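Local structure of regulatory protein SWI6 (Saccharomyces cerevisiae, 2XFV) at residues A[34-39]-A[47-52]; A[38-43]-A[65-70]. The protein acts in yeast as the shared SWI6 subunit of the SBF and MBF complexes, which drive cell-cycle-dependent transcription. One frame throughout, in Å; residues are numbered along the deposited sequence.

Contact 1: residues A[34-39]-A[47-52]; sequences LPILQQ and NETNPD
The flat carboxamide of Gln39 meets Glu48 over one face, where CG and the backbone O of Glu48 both lie on the same side; at its edge, in the amide plane, NE2 donates to Thr43 one turn further along the helix. The carboxylate of Glu48 is turned 51° from this amide, and its OE2 is bonded to the same Thr43 OG1. The contact belongs to the Swi6 N-terminal domain, a member of the helix-turn-helix clan, and illustrates how a loop can fold back over the helix it has just left: 47-52 runs beside 34-39 and touches it mainly through side chains and one water.

A bend in the chain of Gln39 (chi2 64°) carries the amide out over Glu48, with NE2 3.6 Å from Glu48 CG. Nearer the backbone, Gln39 CB sits 3.4 Å from Thr49 OG1, as the two side chains slide past each other in opposite directions. That hydroxyl finds its polar partner in the backbone O of Ile46. Thr49 CG2 lies 3.7 Å from Pro35 O and 4.1 Å from Pro35 CB. Ile36 crosses Thr49 at about a right angle, and both side chains also rest on Ile15 of strand 15-22.

A water links the helix to the loop backbone, donating to Gln39 OE1 at 2.8 Å and accepting from Asn50 N at 2.9 Å. With an alanine at Gln39, the water would probably be left without its acceptor on the helix, Thr43 OG1 without the NE2 donor, and Glu48 CG uncovered. Beyond the bridge the loop curls into an Asx turn: Asp52 N donates to Asn50 OD1 at 2.8 Å, approaching from 43° out of the carbonyl plane.

Contact 2: residues A[38-43]-A[65-70]; sequences QQYHDT and AHYGIA
His41 and His66 reach for each other from helices 34-43 and 57-67 with the same first torsion: in each, CG stands anti to the backbone N (chi1 -179° and 178°). The result is a T-shaped pair in which the edge of His41 points at a face of His66, the planes at 88° and the centroids 5.1 Å apart. Closest between the rings are His41 CD2 and His66 CD2, at 3.8 Å.

Tyr67 follows a different course, its CG lying beside the backbone N, and its hydroxyl comes up against the base of the His41 side chain, at the edge of the imidazole: OH is 3.3 Å from His41 CA and 3.5 Å from Tyr40 CD2. Tyr67 lies in the last turn of helix 57-67, which a Schellman motif closes: Gly68 takes positive phi and leads the chain out of the helix. Met92 of helix 83-92 packs on both tyrosines. His66 CD2 sits over the centre of the Tyr67 ring, while the far edge of His41 is held by Asp42: ND1 donates to OD1 over 3.2 Å, almost perfectly straight and in the imidazole plane.

Overall arrangement
From the N terminus the chain passes through strands 2-9, 15-22 and 28-29 before entering helix 34-43, from which both contacts start. Contact 1 closes the shorter loop, bringing 47-52 back beside the first half of the helix. Contact 2 spans a longer excursion, through helix 57-67, whose end returns to the second half. The two overlap at Gln38 and Gln39, and the loops they close cross along the chain, since contact 2 starts inside the loop of contact 1 and ends beyond it. They also touch directly, where Leu37 packs on Tyr67 and Ile69. One helix thereby joins its following loop to the next helix.

Contact 1: residues A[34-39]-A[47-52]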
loop_
_atom_site.group_PDB
_atom_site.type_symbol
_atom_site.label_atom_id
_atom_site.label_comp_id
_atom_site.label_asym_id
_atom_site.label_seq_id
_atom_site.Cartn_x
_atom_site.Cartn_y
_atom_site.Cartn_z
ATOM N N LEU A 34 17.002 -2.105 5.920
ATOM C CA LEU A 34 18.148 -1.337 5.409
ATOM C C LEU A 34 18.853 -1.889 4.157
ATOM O O LEU A 34 19.174 -1.116 3.244
ATOM C CB LEU A 34 19.151 -1.012 6.527
ATOM C CG LEU A 34 18.551 -0.194 7.681
ATOM C CD1 LEU A 34 19.604 0.014 8.778
ATOM C CD2 LEU A 34 18.006 1.151 7.193
ATOM N N PRO A 35 19.124 -3.210 4.106
ATOM C CA PRO A 35 19.769 -3.716 2.879
ATOM C C PRO A 35 18.976 -3.434 1.595
ATOM O O PRO A 35 19.554 -2.983 0.596
ATOM C CB PRO A 35 19.875 -5.227 3.137
ATOM C CG PRO A 35 20.025 -5.323 4.638
ATOM C CD PRO A 35 19.127 -4.215 5.191
ATOM N N ILE A 36 17.671 -3.688 1.624
ATOM C CA ILE A 36 16.817 -3.426 0.471
ATOM C C ILE A 36 16.696 -1.934 0.177
ATOM O O ILE A 36 16.691 -1.519 -0.979
ATOM C CB ILE A 36 15.419 -4.069 0.658
ATOM C CG1 ILE A 36 15.524 -5.593 0.467
ATOM C CG2 ILE A 36 14.409 -3.480 -0.317
ATOM C CD1 ILE A 36 14.300 -6.357 0.953
ATOM N N LEU A 37 16.604 -1.125 1.225
ATOM C CA LEU A 37 16.487 0.323 1.038
ATOM C C LEU A 37 17.733 0.922 0.391
ATOM O O LEU A 37 17.636 1.816 -0.460
ATOM C CB LEU A 37 16.183 1.018 2.376
ATOM C CG LEU A 37 15.841 2.516 2.320
ATOM C CD1 LEU A 37 14.642 2.791 1.402
ATOM C CD2 LEU A 37 15.566 3.059 3.736
ATOM N N GLN A 38 18.906 0.448 0.807
ATOM C CA GLN A 38 20.165 0.900 0.212
ATOM C C GLN A 38 20.254 0.529 -1.275
ATOM O O GLN A 38 20.667 1.346 -2.119
ATOM C CB GLN A 38 21.365 0.322 0.989
ATOM C CG GLN A 38 22.740 0.757 0.454
ATOM C CD GLN A 38 23.008 2.243 0.643
ATOM O OE1 GLN A 38 23.265 2.971 -0.322
ATOM N NE2 GLN A 38 22.946 2.704 1.885
ATOM N N GLN A 39 19.869 -0.702 -1.608
ATOM C CA GLN A 39 19.895 -1.132 -3.004
ATOM C C GLN A 39 18.907 -0.325 -3.848
ATOM O O GLN A 39 19.217 0.087 -4.966
ATOM C CB GLN A 39 19.609 -2.637 -3.125
ATOM C CG GLN A 39 19.820 -3.181 -4.532
ATOM C CD GLN A 39 21.265 -3.068 -4.985
ATOM O OE1 GLN A 39 22.172 -3.573 -4.326
ATOM N NE2 GLN A 39 21.485 -2.403 -6.113
ATOM N N ASN A 47 15.712 -6.438 -6.480
ATOM C CA ASN A 47 15.970 -7.853 -6.744
ATOM C C ASN A 47 17.455 -8.168 -6.869
ATOM O O ASN A 47 17.835 -9.333 -6.904
ATOM C CB ASN A 47 15.215 -8.343 -7.987
ATOM C CG ASN A 47 13.712 -8.256 -7.822
ATOM O OD1 ASN A 47 13.015 -7.693 -8.666
ATOM N ND2 ASN A 47 13.206 -8.796 -6.724
ATOM N N GLU A 48 18.294 -7.137 -6.943
ATOM C CA GLU A 48 19.735 -7.377 -6.968
ATOM C C GLU A 48 20.421 -7.057 -5.636
ATOM O O GLU A 48 21.651 -6.956 -5.574
ATOM C CB GLU A 48 20.416 -6.655 -8.140
ATOM C CG GLU A 48 20.317 -5.140 -8.126
ATOM C CD GLU A 48 20.914 -4.509 -9.381
ATOM O OE1 GLU A 48 21.677 -5.198 -10.090
ATOM O OE2 GLU A 48 20.618 -3.326 -9.658
ATOM N N THR A 49 19.624 -6.918 -4.575
ATOM C CA THR A 49 20.171 -6.767 -3.223
ATOM C C THR A 49 21.112 -7.919 -2.906
ATOM O O THR A 49 20.804 -9.087 -3.157
ATOM C CB THR A 49 19.066 -6.704 -2.141
ATOM O OG1 THR A 49 18.149 -5.653 -2.462
ATOM C CG2 THR A 49 19.668 -6.423 -0.749
ATOM N N ASN A 50 22.275 -7.584 -2.365
ATOM C CA ASN A 50 23.238 -8.596 -1.965
ATOM C C ASN A 50 22.842 -9.107 -0.587
ATOM O O ASN A 50 22.783 -8.338 0.366
ATOM C CB ASN A 50 24.643 -7.986 -1.935
ATOM C CG ASN A 50 25.733 -9.018 -1.699
ATOM O OD1 ASN A 50 25.483 -10.099 -1.162
ATOM N ND2 ASN A 50 26.956 -8.679 -2.096
ATOM N N PRO A 51 22.553 -10.413 -0.479
ATOM C CA PRO A 51 22.164 -10.973 0.820
ATOM C C PRO A 51 23.279 -10.802 1.854
ATOM O O PRO A 51 23.009 -10.806 3.058
ATOM C CB PRO A 51 21.959 -12.467 0.520
ATOM C CG PRO A 51 21.812 -12.564 -0.958
ATOM C CD PRO A 51 22.612 -11.437 -1.536
ATOM N N ASP A 52 24.516 -10.637 1.394
ATOM C CA ASP A 52 25.658 -10.565 2.310
ATOM C C ASP A 52 25.924 -9.184 2.907
ATOM O O ASP A 52 26.618 -9.067 3.918
ATOM C CB ASP A 52 26.936 -11.076 1.632
ATOM C CG ASP A 52 26.908 -12.571 1.383
ATOM O OD1 ASP A 52 26.185 -13.287 2.109
ATOM O OD2 ASP A 52 27.611 -13.026 0.459
HETATM O O HOH W 1 23.051 -4.773 -1.933
#

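Contact 2: residues A[38-43]-A[65-70]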
loop_
_atom_site.group_PDB
_atom_site.type_symbol
_atom_site.label_atom_id
_atom_site.label_comp_id
_atom_site.label_asym_id
_atom_site.label_seq_id
_atom_site.Cartn_x
_atom_site.Cartn_y
_atom_site.Cartn_z
ATOM N N GLN A 38 18.906 0.448 0.807
ATOM C CA GLN A 38 20.165 0.900 0.212
ATOM C C GLN A 38 20.254 0.529 -1.275
ATOM O O GLN A 38 20.667 1.346 -2.119
ATOM C CB GLN A 38 21.365 0.322 0.989
ATOM C CG GLN A 38 22.740 0.757 0.454
ATOM C CD GLN A 38 23.008 2.243 0.643
ATOM O OE1 GLN A 38 23.265 2.971 -0.322
ATOM N NE2 GLN A 38 22.946 2.704 1.885
ATOM N N GLN A 39 19.869 -0.702 -1.608
ATOM C CA GLN A 39 19.895 -1.132 -3.004
ATOM C C GLN A 39 18.907 -0.325 -3.848
ATOM O O GLN A 39 19.217 0.087 -4.966
ATOM C CB GLN A 39 19.609 -2.637 -3.125
ATOM C CG GLN A 39 19.820 -3.181 -4.532
ATOM C CD GLN A 39 21.265 -3.068 -4.985
ATOM O OE1 GLN A 39 22.172 -3.573 -4.326
ATOM N NE2 GLN A 39 21.485 -2.403 -6.113
ATOM N N TYR A 40 17.715 -0.107 -3.311
ATOM C CA TYR A 40 16.720 0.715 -3.993
ATOM C C TYR A 40 17.288 2.100 -4.289
ATOM O O TYR A 40 17.173 2.610 -5.415
ATOM C CB TYR A 40 15.466 0.837 -3.136
ATOM C CG TYR A 40 14.361 1.640 -3.776
ATOM C CD1 TYR A 40 13.636 1.126 -4.848
ATOM C CD2 TYR A 40 14.035 2.908 -3.309
ATOM C CE1 TYR A 40 12.613 1.856 -5.431
ATOM C CE2 TYR A 40 13.012 3.648 -3.895
ATOM C CZ TYR A 40 12.305 3.111 -4.953
ATOM O OH TYR A 40 11.290 3.830 -5.545
ATOM N N HIS A 41 17.911 2.708 -3.282
ATOM C CA HIS A 41 18.568 3.999 -3.475
ATOM C C HIS A 41 19.625 3.950 -4.583
ATOM O O HIS A 41 19.702 4.853 -5.425
ATOM C CB HIS A 41 19.205 4.482 -2.167
ATOM C CG HIS A 41 19.878 5.814 -2.283
ATOM N ND1 HIS A 41 21.190 5.955 -2.680
ATOM C CD2 HIS A 41 19.413 7.069 -2.074
ATOM C CE1 HIS A 41 21.506 7.238 -2.705
ATOM N NE2 HIS A 41 20.445 7.935 -2.339
ATOM N N ASP A 42 20.445 2.903 -4.588
ATOM C CA ASP A 42 21.577 2.841 -5.530
ATOM C C ASP A 42 21.232 2.552 -6.998
ATOM O O ASP A 42 21.778 3.199 -7.903
ATOM C CB ASP A 42 22.639 1.852 -5.038
ATOM C CG ASP A 42 23.305 2.309 -3.746
ATOM O OD1 ASP A 42 23.178 3.503 -3.394
ATOM O OD2 ASP A 42 23.952 1.472 -3.083
ATOM N N THR A 43 20.350 1.585 -7.245
ATOM C CA THR A 43 20.037 1.176 -8.623
ATOM C C THR A 43 18.543 1.153 -8.928
ATOM O O THR A 43 18.146 1.007 -10.084
ATOM C CB THR A 43 20.573 -0.235 -8.943
ATOM O OG1 THR A 43 19.890 -1.196 -8.125
ATOM C CG2 THR A 43 22.071 -0.321 -8.693
ATOM N N ALA A 65 18.056 10.331 6.328
ATOM C CA ALA A 65 17.970 11.735 5.918
ATOM C C ALA A 65 17.276 11.887 4.555
ATOM O O ALA A 65 16.336 12.688 4.393
ATOM C CB ALA A 65 19.367 12.372 5.892
ATOM N N HIS A 66 17.732 11.115 3.576
ATOM C CA HIS A 66 17.215 11.241 2.207
ATOM C C HIS A 66 15.723 10.894 2.098
ATOM O O HIS A 66 14.951 11.600 1.433
ATOM C CB HIS A 66 18.028 10.365 1.247
ATOM C CG HIS A 66 17.529 10.398 -0.164
ATOM N ND1 HIS A 66 17.746 11.469 -1.006
ATOM C CD2 HIS A 66 16.814 9.496 -0.877
ATOM C CE1 HIS A 66 17.191 11.221 -2.180
ATOM N NE2 HIS A 66 16.618 10.031 -2.127
ATOM N N TYR A 67 15.320 9.808 2.752
ATOM C CA TYR A 67 13.934 9.338 2.669
ATOM C C TYR A 67 13.028 9.954 3.734
ATOM O O TYR A 67 11.838 9.644 3.797
ATOM C CB TYR A 67 13.867 7.804 2.717
ATOM C CG TYR A 67 14.425 7.169 1.457
ATOM C CD1 TYR A 67 13.718 7.229 0.259
ATOM C CD2 TYR A 67 15.677 6.557 1.454
ATOM C CE1 TYR A 67 14.225 6.674 -0.905
ATOM C CE2 TYR A 67 16.200 5.989 0.288
ATOM C CZ TYR A 67 15.464 6.058 -0.887
ATOM O OH TYR A 67 15.961 5.516 -2.052
ATOM N N GLY A 68 13.592 10.832 4.559
ATOM C CA GLY A 68 12.816 11.533 5.573
ATOM C C GLY A 68 12.149 10.589 6.556
ATOM O O GLY A 68 10.972 10.738 6.898
ATOM N N ILE A 69 12.906 9.601 7.012
ATOM C CA ILE A 69 12.376 8.604 7.927
ATOM C C ILE A 69 12.711 8.969 9.377
ATOM O O ILE A 69 13.881 8.995 9.757
ATOM C CB ILE A 69 12.987 7.211 7.627
ATOM C CG1 ILE A 69 12.625 6.765 6.200
ATOM C CG2 ILE A 69 12.546 6.181 8.692
ATOM C CD1 ILE A 69 13.454 5.585 5.694
ATOM N N ALA A 70 11.690 9.255 10.186
ATOM C CA ALA A 70 11.891 9.470 11.625
ATOM C C ALA A 70 11.966 8.118 12.319
ATOM O O ALA A 70 11.363 7.140 11.843
ATOM C CB ALA A 70 10.738 10.292 12.211
#